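Local coordinates for integrase (Enterobacteria phage lambda, PDB 1AE9), which catalyses site-specific recombination that integrates the phage genome into the host chromosome and, together with excisionase, excises it again, the chain here being the catalytic domain, at residues 25-29 / 82-86; 37-41 / 104-109; 48-53 / 65-69; 70-75 / 141-146; 113-117 / 129-134. All coordinates share one frame; numbering follows the deposited sequence.

Contact 1. Residues 25-29 / 82-86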
# COMPACT_ATOMS: atom_id res chain seq x y z
N LEU A 25 5.86 14.79 14.34
CA LEU A 25 5.16 14.18 15.47
C LEU A 25 5.22 12.65 15.40
O LEU A 25 5.41 11.99 16.43
CB LEU A 25 3.72 14.68 15.53
CG LEU A 25 3.64 16.19 15.82
CD1 LEU A 25 2.22 16.71 15.59
CD2 LEU A 25 4.10 16.48 17.24
N ALA A 26 5.09 12.09 14.20
CA ALA A 26 5.17 10.64 14.04
C ALA A 26 6.59 10.18 14.38
O ALA A 26 6.78 9.13 14.99
CB ALA A 26 4.79 10.24 12.63
N MET A 27 7.59 10.99 13.99
CA MET A 27 9.00 10.67 14.27
C MET A 27 9.24 10.62 15.78
O MET A 27 9.84 9.67 16.30
CB MET A 27 9.95 11.70 13.63
CG MET A 27 10.14 11.52 12.12
SD MET A 27 11.07 12.84 11.33
CE MET A 27 12.72 12.56 12.10
N GLU A 28 8.75 11.63 16.48
CA GLU A 28 8.91 11.69 17.93
C GLU A 28 8.21 10.51 18.61
O GLU A 28 8.79 9.85 19.48
CB GLU A 28 8.35 12.99 18.48
CG GLU A 28 9.17 14.20 18.11
CD GLU A 28 8.58 15.50 18.64
OE1 GLU A 28 7.43 15.49 19.13
OE2 GLU A 28 9.26 16.54 18.54
N LEU A 29 6.99 10.22 18.18
CA LEU A 29 6.22 9.12 18.76
C LEU A 29 6.90 7.77 18.51
O LEU A 29 6.89 6.89 19.36
CB LEU A 29 4.79 9.15 18.22
CG LEU A 29 3.68 8.67 19.15
CD1 LEU A 29 3.60 9.57 20.39
CD2 LEU A 29 2.34 8.66 18.42
N THR A 82 4.60 15.43 23.24
CA THR A 82 4.34 14.98 21.87
C THR A 82 2.85 14.67 21.71
O THR A 82 2.22 15.12 20.75
CB THR A 82 5.19 13.75 21.51
OG1 THR A 82 6.57 14.12 21.53
CG2 THR A 82 4.82 13.23 20.13
N LEU A 83 2.28 13.93 22.66
CA LEU A 83 0.86 13.59 22.61
C LEU A 83 0.01 14.85 22.65
O LEU A 83 -1.00 14.96 21.94
CB LEU A 83 0.48 12.65 23.75
CG LEU A 83 1.01 11.22 23.65
CD1 LEU A 83 0.71 10.48 24.95
CD2 LEU A 83 0.37 10.50 22.47
N ASP A 84 0.42 15.83 23.47
CA ASP A 84 -0.32 17.09 23.55
C ASP A 84 -0.31 17.77 22.19
O ASP A 84 -1.35 18.26 21.72
CB ASP A 84 0.30 18.03 24.60
CG ASP A 84 -0.04 17.64 26.02
OD1 ASP A 84 -0.78 16.64 26.22
OD2 ASP A 84 0.44 18.32 26.94
N LYS A 85 0.85 17.78 21.55
CA LYS A 85 0.99 18.37 20.23
C LYS A 85 0.14 17.63 19.19
O LYS A 85 -0.50 18.25 18.35
CB LYS A 85 2.47 18.40 19.81
CG LYS A 85 3.30 19.46 20.54
CD LYS A 85 4.71 18.98 20.91
CE LYS A 85 5.58 18.64 19.71
NZ LYS A 85 6.96 18.25 20.11
N CYS A 86 0.11 16.30 19.27
CA CYS A 86 -0.69 15.50 18.34
C CYS A 86 -2.16 15.88 18.49
O CYS A 86 -2.88 16.05 17.50
CB CYS A 86 -0.51 14.00 18.61
SG CYS A 86 1.09 13.27 18.14
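The carboxylate of Glu-28 is the flat group that works across this contact: OE1 offers its syn lone pair, on the side of the other oxygen, to Lys-85 NZ at 3.0 Å, the core of a salt bridge, while OE2 receives a weak bond from the same NZ at 3.3 Å. The setting is a helix-helix packing in the catalytic domain of a tyrosine recombinase, with segments 25-29 and 82-86 running roughly antiparallel at 150° and their axes 10.0 Å apart. Glu-28 reaches across with its chain extended beyond CG, and Lys-85 meets it at about a right angle after bending at chi2 and chi3. Thr-82 OG1 also lies 2.9 Å from Glu-28 OE1, with Ser-78 O a second possible acceptor for its one proton. OE2 is bonded as well to the hydroxyl of Tyr-13, so the buried charge has partners on both oxygens and its rotation is restrained. Beside this polar cluster the contact is apolar. Leu-29 CD1 touches two groups of the facing helix, Thr-82 CG2 at 3.9 Å and Leu-83 CD2 at 4.0 Å. In Leu-25, chi1 of -64° turns the isobutyl end onto the aliphatic part of the lysine: CD2 is 3.6 Å from both CB and CE of Lys-85, while Leu-25 CB rests 4.0 Å from Cys-86 SG.

Contact 2. Residues 37-41 / 104-109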
# COMPACT_ATOMS: atom_id res chain seq x y z
N VAL A 37 5.82 1.13 12.93
CA VAL A 37 5.01 2.13 12.25
C VAL A 37 3.54 1.71 12.06
O VAL A 37 2.63 2.54 12.23
CB VAL A 37 5.66 2.61 10.91
CG1 VAL A 37 5.74 1.47 9.89
CG2 VAL A 37 4.91 3.82 10.34
N GLY A 38 3.31 0.42 11.79
CA GLY A 38 1.96 -0.08 11.63
C GLY A 38 1.15 0.19 12.89
O GLY A 38 -0.00 0.62 12.83
N ASP A 39 1.77 -0.02 14.04
CA ASP A 39 1.08 0.21 15.30
C ASP A 39 0.94 1.70 15.63
O ASP A 39 -0.06 2.10 16.23
CB ASP A 39 1.75 -0.55 16.44
CG ASP A 39 1.69 -2.05 16.24
OD1 ASP A 39 0.63 -2.55 15.80
OD2 ASP A 39 2.70 -2.74 16.48
N LEU A 40 1.90 2.52 15.23
CA LEU A 40 1.80 3.96 15.48
C LEU A 40 0.56 4.49 14.76
O LEU A 40 -0.20 5.28 15.31
CB LEU A 40 3.03 4.70 14.95
CG LEU A 40 4.39 4.52 15.63
CD1 LEU A 40 5.43 5.26 14.82
CD2 LEU A 40 4.35 5.05 17.06
N CYS A 41 0.38 4.04 13.52
CA CYS A 41 -0.76 4.46 12.70
C CYS A 41 -2.12 3.97 13.24
O CYS A 41 -3.15 4.56 12.92
CB CYS A 41 -0.55 4.01 11.25
SG CYS A 41 0.82 4.86 10.41
N LEU A 104 -3.51 7.67 9.04
CA LEU A 104 -2.42 7.54 8.07
C LEU A 104 -2.03 6.07 7.93
O LEU A 104 -2.33 5.26 8.81
CB LEU A 104 -1.20 8.35 8.54
CG LEU A 104 -1.38 9.87 8.59
CD1 LEU A 104 -0.33 10.47 9.45
CD2 LEU A 104 -1.31 10.44 7.20
N SER A 105 -1.45 5.70 6.80
CA SER A 105 -1.01 4.33 6.59
C SER A 105 0.51 4.30 6.76
O SER A 105 1.17 5.34 6.61
CB SER A 105 -1.36 3.84 5.19
OG SER A 105 -0.61 4.54 4.21
N SER A 106 1.06 3.12 7.03
CA SER A 106 2.51 2.96 7.18
C SER A 106 3.27 3.43 5.94
O SER A 106 4.33 4.06 6.05
CB SER A 106 2.84 1.49 7.43
OG SER A 106 2.12 1.00 8.54
N GLY A 107 2.72 3.13 4.77
CA GLY A 107 3.35 3.52 3.52
C GLY A 107 3.51 5.02 3.38
O GLY A 107 4.55 5.50 2.94
N THR A 108 2.46 5.75 3.74
CA THR A 108 2.49 7.20 3.65
C THR A 108 3.53 7.79 4.61
O THR A 108 4.30 8.67 4.23
CB THR A 108 1.09 7.77 3.93
OG1 THR A 108 0.18 7.27 2.95
CG2 THR A 108 1.10 9.28 3.88
N VAL A 109 3.55 7.30 5.84
CA VAL A 109 4.50 7.80 6.83
C VAL A 109 5.93 7.55 6.36
O VAL A 109 6.76 8.45 6.38
CB VAL A 109 4.27 7.14 8.20
CG1 VAL A 109 5.33 7.58 9.20
CG2 VAL A 109 2.89 7.50 8.72
O HOH W 1 -2.90 7.14 11.71
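Leu-104 meets Cys-41 first through its backbone: Leu-104 O lies 3.3 Å from Cys-41 CB, and a water closes the same end, accepting from Leu-104 N at 2.8 Å and donating to Cys-41 O at 2.9 Å. No direct hydrogen bond joins the two segments, so this water is their polar bridge, and the rest is packing of one helix start against another. Ser-105 is the N-cap of helix 106-120. Its side chain points away from the contact, but its carbonyl carbon comes 3.7 Å from Cys-41 SG, which thus lies along the backbone where the loop passes into the helix. At Ser-106 the hydroxyl turns to the other helix, where OG sits 3.3 Å from Gly-38 CA, and its CB takes Val-37 CG1. One helical turn further Val-109 closes the row with both methyls engaged. Its CG1, set opposite the backbone N by chi1 176°, meets Val-37 CG2 at 4.0 Å, the two side chains running antiparallel alongside each other; its CG2 packs 3.8 Å from Cys-41 SG. Val-37 divides its two methyls between residues of the partner helix, chi1 of 65° sending CG1 to Ser-106 and CG2 to Val-109. The contact thus joins short helix 37-42, which directly follows the predicted active-site Arg-36, to the start of helix 106-120; helix 21-33 borders both, Leu-40 packing on Ala-30 and Thr-33 and Leu-104 on Trp-22, while Phe-131, ahead of helix 133-145, packs on Val-109.

Contact 3. Residues 48-53 / 65-69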
# COMPACT_ATOMS: atom_id res chain seq x y z
N ILE A 48 -5.57 5.47 25.53
CA ILE A 48 -4.89 6.05 26.68
C ILE A 48 -5.85 6.09 27.86
O ILE A 48 -6.89 6.74 27.80
CB ILE A 48 -4.36 7.47 26.39
CG1 ILE A 48 -3.35 7.42 25.25
CG2 ILE A 48 -3.71 8.07 27.64
CD1 ILE A 48 -2.89 8.79 24.79
N VAL A 49 -5.50 5.37 28.92
CA VAL A 49 -6.32 5.30 30.12
C VAL A 49 -5.42 5.46 31.34
O VAL A 49 -4.43 4.75 31.47
CB VAL A 49 -7.06 3.95 30.23
CG1 VAL A 49 -7.88 3.89 31.52
CG2 VAL A 49 -7.98 3.74 29.03
N ASP A 50 -5.75 6.43 32.18
CA ASP A 50 -5.00 6.69 33.41
C ASP A 50 -3.49 6.75 33.24
O ASP A 50 -2.75 6.03 33.91
CB ASP A 50 -5.36 5.66 34.49
CG ASP A 50 -6.84 5.67 34.85
OD1 ASP A 50 -7.43 6.78 34.90
OD2 ASP A 50 -7.41 4.57 35.07
N GLY A 51 -3.04 7.58 32.31
CA GLY A 51 -1.61 7.72 32.08
C GLY A 51 -0.91 6.55 31.40
O GLY A 51 0.32 6.43 31.51
N TYR A 52 -1.66 5.69 30.72
CA TYR A 52 -1.07 4.56 30.02
C TYR A 52 -1.64 4.41 28.62
O TYR A 52 -2.86 4.52 28.43
CB TYR A 52 -1.26 3.25 30.79
CG TYR A 52 -0.25 3.06 31.90
CD1 TYR A 52 -0.45 3.64 33.15
CD2 TYR A 52 0.91 2.31 31.69
CE1 TYR A 52 0.49 3.50 34.17
CE2 TYR A 52 1.85 2.16 32.70
CZ TYR A 52 1.64 2.76 33.94
OH TYR A 52 2.58 2.64 34.94
N LEU A 53 -0.76 4.21 27.64
CA LEU A 53 -1.15 4.01 26.24
C LEU A 53 -1.10 2.50 26.01
O LEU A 53 -0.04 1.88 26.07
CB LEU A 53 -0.19 4.74 25.29
CG LEU A 53 -0.26 4.42 23.79
CD1 LEU A 53 -1.62 4.75 23.21
CD2 LEU A 53 0.82 5.18 23.06
N ALA A 65 1.29 -1.93 28.11
CA ALA A 65 0.73 -0.67 28.60
C ALA A 65 1.93 0.26 28.77
O ALA A 65 2.79 0.02 29.64
CB ALA A 65 0.01 -0.89 29.93
N ILE A 66 2.02 1.28 27.92
CA ILE A 66 3.14 2.22 27.94
C ILE A 66 2.86 3.46 28.77
O ILE A 66 1.89 4.18 28.52
CB ILE A 66 3.54 2.66 26.49
CG1 ILE A 66 3.68 1.44 25.57
CG2 ILE A 66 4.86 3.42 26.52
CD1 ILE A 66 3.95 1.79 24.11
N PRO A 67 3.69 3.73 29.80
CA PRO A 67 3.45 4.91 30.62
C PRO A 67 3.74 6.17 29.81
O PRO A 67 4.81 6.27 29.19
CB PRO A 67 4.43 4.72 31.78
CG PRO A 67 5.57 3.96 31.16
CD PRO A 67 4.86 2.96 30.27
N THR A 68 2.80 7.11 29.80
CA THR A 68 2.96 8.34 29.04
C THR A 68 3.97 9.32 29.64
O THR A 68 4.21 10.39 29.08
CB THR A 68 1.62 9.05 28.83
OG1 THR A 68 1.02 9.30 30.10
CG2 THR A 68 0.69 8.19 27.98
N ALA A 69 4.55 8.95 30.77
CA ALA A 69 5.54 9.79 31.42
C ALA A 69 6.93 9.61 30.82
O ALA A 69 7.87 10.32 31.19
CB ALA A 69 5.56 9.49 32.91
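Leu-53 and Ile-66 form a hydrogen-bonded antiparallel pair, N to O at 2.8 Å in each direction and nearly straight (172°), next to the non-hydrogen-bonded pair Tyr-52 and Pro-67, in the beta hairpin of strands 52-56 and 63-67. Beyond the pairs, Gly-51 O accepts from Thr-68 N at 3.1 Å and takes a weak bond from Thr-68 OG1. That hydroxyl lies between the backbone N and the carbonyl carbon (chi1 57°), which brings it back to the glycine. Gly-51 belongs to a type I' turn from Val-49 to Tyr-52 that reverses the chain out of strand 48-49. The Tyr-52 ring lies across the proline: Pro-67 CA is over one face, 4.1 Å from the centroid, a CH-pi contact, and Pro-67 CB touches Tyr-52 CE2 at 3.7 Å. Ala-65 O stands at the ring edge, and Ala-65 CB is 3.8 Å from Tyr-52 CD2. Leu-53 and Ile-66 point to the other face of the sheet. Leu-53 packs there on Met-79 of helix 79-90, which Thr-68 also touches; Ile-48 meets Leu-83 of the same helix, while strand 173-176 flanks the hairpin beyond Ala-65 and supplies Lys-176 for a cation-pi contact with Tyr-52.

Contact 4. Residues 70-75 / 141-146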
# COMPACT_ATOMS: atom_id res chain seq x y z
N LEU A 70 7.08 8.65 29.91
CA LEU A 70 8.36 8.37 29.28
C LEU A 70 8.98 9.59 28.59
O LEU A 70 8.27 10.49 28.13
CB LEU A 70 8.25 7.22 28.27
CG LEU A 70 8.26 5.80 28.83
CD1 LEU A 70 8.12 4.80 27.68
CD2 LEU A 70 9.56 5.55 29.59
N HIS A 71 10.31 9.61 28.56
CA HIS A 71 11.08 10.70 27.94
C HIS A 71 12.27 10.05 27.26
O HIS A 71 12.77 9.02 27.72
CB HIS A 71 11.68 11.64 29.01
CG HIS A 71 10.74 12.66 29.57
ND1 HIS A 71 9.87 12.38 30.61
CD2 HIS A 71 10.59 13.98 29.30
CE1 HIS A 71 9.23 13.49 30.95
NE2 HIS A 71 9.65 14.47 30.18
N ILE A 72 12.71 10.64 26.16
CA ILE A 72 13.91 10.19 25.46
C ILE A 72 14.85 11.37 25.69
O ILE A 72 14.78 12.40 25.00
CB ILE A 72 13.69 9.96 23.95
CG1 ILE A 72 13.13 8.56 23.72
CG2 ILE A 72 15.02 10.10 23.18
CD1 ILE A 72 14.16 7.44 23.88
N ASP A 73 15.67 11.25 26.72
CA ASP A 73 16.60 12.30 27.11
C ASP A 73 17.56 12.78 26.03
O ASP A 73 17.68 13.98 25.82
CB ASP A 73 17.37 11.87 28.36
CG ASP A 73 16.46 11.63 29.55
OD1 ASP A 73 15.40 12.30 29.64
OD2 ASP A 73 16.80 10.78 30.39
N ALA A 74 18.18 11.85 25.32
CA ALA A 74 19.15 12.19 24.27
C ALA A 74 18.66 13.17 23.21
O ALA A 74 19.46 13.93 22.64
CB ALA A 74 19.68 10.92 23.62
N LEU A 75 17.36 13.18 22.95
CA LEU A 75 16.78 14.06 21.94
C LEU A 75 15.79 15.06 22.49
O LEU A 75 15.24 15.87 21.74
CB LEU A 75 16.13 13.22 20.84
CG LEU A 75 17.09 12.37 20.01
CD1 LEU A 75 16.31 11.38 19.16
CD2 LEU A 75 17.95 13.27 19.14
N LEU A 141 18.79 3.97 22.34
CA LEU A 141 18.72 5.11 23.24
C LEU A 141 18.18 4.70 24.61
O LEU A 141 18.68 5.16 25.64
CB LEU A 141 17.86 6.23 22.66
CG LEU A 141 18.36 6.92 21.38
CD1 LEU A 141 17.41 8.05 20.99
CD2 LEU A 141 19.77 7.48 21.61
N TYR A 142 17.15 3.85 24.63
CA TYR A 142 16.55 3.37 25.88
C TYR A 142 17.45 2.40 26.63
O TYR A 142 17.43 2.35 27.86
CB TYR A 142 15.18 2.72 25.62
CG TYR A 142 14.03 3.72 25.67
CD1 TYR A 142 13.96 4.66 26.70
CD2 TYR A 142 13.03 3.72 24.70
CE1 TYR A 142 12.92 5.58 26.76
CE2 TYR A 142 11.99 4.64 24.75
CZ TYR A 142 11.94 5.57 25.78
OH TYR A 142 10.91 6.47 25.87
N GLU A 143 18.24 1.63 25.88
CA GLU A 143 19.19 0.69 26.46
C GLU A 143 20.22 1.45 27.29
O GLU A 143 20.66 0.97 28.34
CB GLU A 143 19.88 -0.10 25.35
N LYS A 144 20.61 2.63 26.82
CA LYS A 144 21.59 3.45 27.51
C LYS A 144 20.95 4.22 28.66
O LYS A 144 21.42 4.17 29.80
CB LYS A 144 22.26 4.42 26.53
N GLN A 145 19.84 4.89 28.37
CA GLN A 145 19.12 5.69 29.36
C GLN A 145 18.52 4.91 30.53
O GLN A 145 18.53 5.38 31.67
CB GLN A 145 18.01 6.49 28.67
CG GLN A 145 17.19 7.37 29.59
CD GLN A 145 16.09 8.11 28.87
OE1 GLN A 145 16.32 8.72 27.83
NE2 GLN A 145 14.89 8.06 29.42
N ILE A 146 17.96 3.74 30.25
CA ILE A 146 17.34 2.92 31.28
C ILE A 146 18.02 1.55 31.38
O ILE A 146 18.82 1.34 32.30
CB ILE A 146 15.81 2.77 31.02
CG1 ILE A 146 15.19 4.16 30.82
CG2 ILE A 146 15.14 2.06 32.19
CD1 ILE A 146 13.70 4.16 30.55
O HOH W 2 17.78 9.08 25.61
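Gln-145 OE1 is held by two donors, Asp-73 N at 2.8 Å and a water at 2.7 Å that in turn accepts from Ala-74 N. The amide nitrogen is used as well: Gln-145 NE2 gives its hydrogen to His-71 O at 2.9 Å, with the acceptor close to the amide plane. One side chain thus grips the backbone of strand 71-72 and the residues after it by an acceptor and a donor at once, which fixes the amide's rotation and ties the small two-stranded antiparallel sheet 71-72/77-78 to the C-terminal end of helix 133-145 in this recombinase domain. The reach depends on a fully extended glutamine, with CG opposite its backbone N (chi1 -180°). The carboxylate of Asp-73 stacks on this amide with the planes 18° apart, Asp-73 OD2 lying 3.2 Å from Gln-145 CD. Next to the polar pair the contact is apolar and more buried. Leu-141 touches three residues, its CD1 meeting Ile-72 CG2 at 3.8 Å and also Leu-75 CD1, its CD2 meeting Ala-74 CB. Helix 21-33 backs this layer, with Val-31 against both Ile-72 and Leu-141. Tyr-142 has its hydroxyl bonded to Val-32 O of that helix, and Leu-70 CB rests 3.7 Å from Tyr-142 OH. Ile-72, turned at about a right angle to the tyrosine, drops its terminal methyl over the middle of the ring, CD1 standing 3.5 Å from the Tyr-142 centroid and 15° off the normal.

Contact 5. Residues 113-117 / 129-134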
# COMPACT_ATOMS: atom_id res chain seq x y z
N PHE A 113 8.85 10.35 5.29
CA PHE A 113 10.09 10.29 6.05
C PHE A 113 11.25 10.17 5.05
O PHE A 113 12.25 10.88 5.16
CB PHE A 113 10.10 9.09 7.01
CG PHE A 113 11.41 8.90 7.73
CD1 PHE A 113 11.67 9.58 8.91
CD2 PHE A 113 12.40 8.07 7.21
CE1 PHE A 113 12.89 9.43 9.57
CE2 PHE A 113 13.63 7.92 7.86
CZ PHE A 113 13.87 8.60 9.04
N MET A 114 11.08 9.30 4.05
CA MET A 114 12.09 9.10 3.02
C MET A 114 12.41 10.42 2.30
O MET A 114 13.58 10.72 2.01
CB MET A 114 11.63 8.01 2.05
CG MET A 114 12.47 7.85 0.79
SD MET A 114 12.04 9.05 -0.49
CE MET A 114 10.36 8.46 -0.96
N ARG A 115 11.37 11.23 2.04
CA ARG A 115 11.57 12.51 1.37
C ARG A 115 12.34 13.50 2.25
O ARG A 115 13.21 14.21 1.76
CB ARG A 115 10.24 13.10 0.94
CG ARG A 115 9.56 12.27 -0.12
CD ARG A 115 8.14 12.73 -0.37
NE ARG A 115 7.46 11.83 -1.31
CZ ARG A 115 6.17 11.89 -1.60
NH1 ARG A 115 5.40 12.82 -1.03
NH2 ARG A 115 5.65 11.02 -2.45
N ALA A 116 12.01 13.55 3.54
CA ALA A 116 12.71 14.43 4.47
C ALA A 116 14.17 13.97 4.57
O ALA A 116 15.09 14.79 4.64
CB ALA A 116 12.05 14.40 5.85
N ARG A 117 14.38 12.66 4.56
CA ARG A 117 15.73 12.10 4.64
C ARG A 117 16.57 12.60 3.47
O ARG A 117 17.71 13.02 3.65
CB ARG A 117 15.66 10.57 4.61
CG ARG A 117 16.98 9.88 4.86
CD ARG A 117 16.85 8.40 4.56
NE ARG A 117 16.69 8.16 3.12
CZ ARG A 117 15.96 7.19 2.59
NH1 ARG A 117 15.29 6.35 3.38
NH2 ARG A 117 15.96 6.99 1.27
N PRO A 129 18.63 4.52 5.92
CA PRO A 129 17.65 4.08 6.92
C PRO A 129 16.24 4.54 6.55
O PRO A 129 16.07 5.60 5.95
CB PRO A 129 18.15 4.75 8.20
CG PRO A 129 18.78 6.00 7.71
CD PRO A 129 19.54 5.54 6.48
N THR A 130 15.25 3.71 6.86
CA THR A 130 13.86 4.03 6.58
C THR A 130 13.19 4.43 7.90
O THR A 130 13.85 4.48 8.94
CB THR A 130 13.13 2.80 5.99
OG1 THR A 130 13.05 1.76 6.97
CG2 THR A 130 13.86 2.28 4.77
N PHE A 131 11.88 4.70 7.86
CA PHE A 131 11.18 5.07 9.08
C PHE A 131 11.31 3.95 10.11
O PHE A 131 11.37 4.21 11.32
CB PHE A 131 9.70 5.36 8.80
CG PHE A 131 8.98 5.99 9.96
CD1 PHE A 131 8.36 5.20 10.93
CD2 PHE A 131 8.93 7.38 10.10
CE1 PHE A 131 7.68 5.78 12.00
CE2 PHE A 131 8.25 7.97 11.18
CZ PHE A 131 7.63 7.17 12.13
N HIS A 132 11.38 2.70 9.65
CA HIS A 132 11.52 1.57 10.57
C HIS A 132 12.78 1.69 11.44
O HIS A 132 12.80 1.19 12.57
CB HIS A 132 11.54 0.23 9.83
CG HIS A 132 11.80 -0.93 10.74
ND1 HIS A 132 13.04 -1.53 10.86
CD2 HIS A 132 11.00 -1.56 11.64
CE1 HIS A 132 12.99 -2.46 11.79
NE2 HIS A 132 11.77 -2.50 12.28
N GLU A 133 13.82 2.34 10.93
CA GLU A 133 15.04 2.46 11.71
C GLU A 133 14.88 3.26 13.00
O GLU A 133 15.74 3.21 13.88
CB GLU A 133 16.19 3.00 10.84
CG GLU A 133 16.96 1.90 10.12
CD GLU A 133 16.06 0.89 9.40
OE1 GLU A 133 15.50 1.24 8.34
OE2 GLU A 133 15.91 -0.25 9.89
N LEU A 134 13.75 3.97 13.12
CA LEU A 134 13.47 4.76 14.31
C LEU A 134 13.19 3.85 15.52
O LEU A 134 13.37 4.26 16.66
CB LEU A 134 12.30 5.72 14.07
CG LEU A 134 12.58 6.85 13.07
CD1 LEU A 134 11.32 7.64 12.80
CD2 LEU A 134 13.67 7.75 13.62
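Phe-113 makes the tight part of the contact, its ring swung by chi1 of 175° onto the turn that leads into helix 133-145. Phe-131 CA stands over one face, 4.0 Å from the Phe-113 centroid in a CH-pi contact. The Phe-131 ring turns its edge toward that face in an offset edge-to-face pair, centroids 5.5 Å apart and planes at 89°. Leu-134 CD1 completes the cluster, 4.0 Å from Phe-113 CE1 and over a face of the Phe-131 ring. Away from the rings the contact is looser and polar: Arg-117, bent at chi3, gives an NH1 hydrogen to Pro-129 O at 2.8 Å, from above the carbonyl plane, and its NH2 bonds Ser-58 O of the second subunit. Within the turn itself Thr-130 and Glu-133 form a capping box, in which Glu-133 OE1 accepts from Thr-130 N at 2.9 Å on its anti lone pair and also takes the threonine hydroxyl. The solvent side lies at exposed His-132, a predicted active-site residue, which bonds through ND1 to Glu-133 OE2 at 3.3 Å; this may help to orient the histidine. Helices 6-15 and 21-33 close over the aromatic cluster, Phe-113 packing on Ile-12 and Met-27, Phe-131 on Ala-30, and Leu-134 on Tyr-9 and Val-31.

How the contacts relate
Contacts 1 and 5 are the buried ones, whereas contacts 2, 3 and 4 are only partly buried. Helix 21-33 joins several of them: it provides one side of contact 1, and Phe-131 of contact 5 reaches both Ala-26 there and Val-37 and Leu-40 of contact 2. Contacts 2 and 5 share helix 106-120; contacts 4 and 5 share helix 133-145. Contact 3 meets contact 1 where Leu-83 packs on Thr-68. Chemistry follows place: a salt bridge among leucines in contact 1, aromatic packing in 5, strand pairing in 3, an amide gripping backbone in 4 and a water bridge in 2.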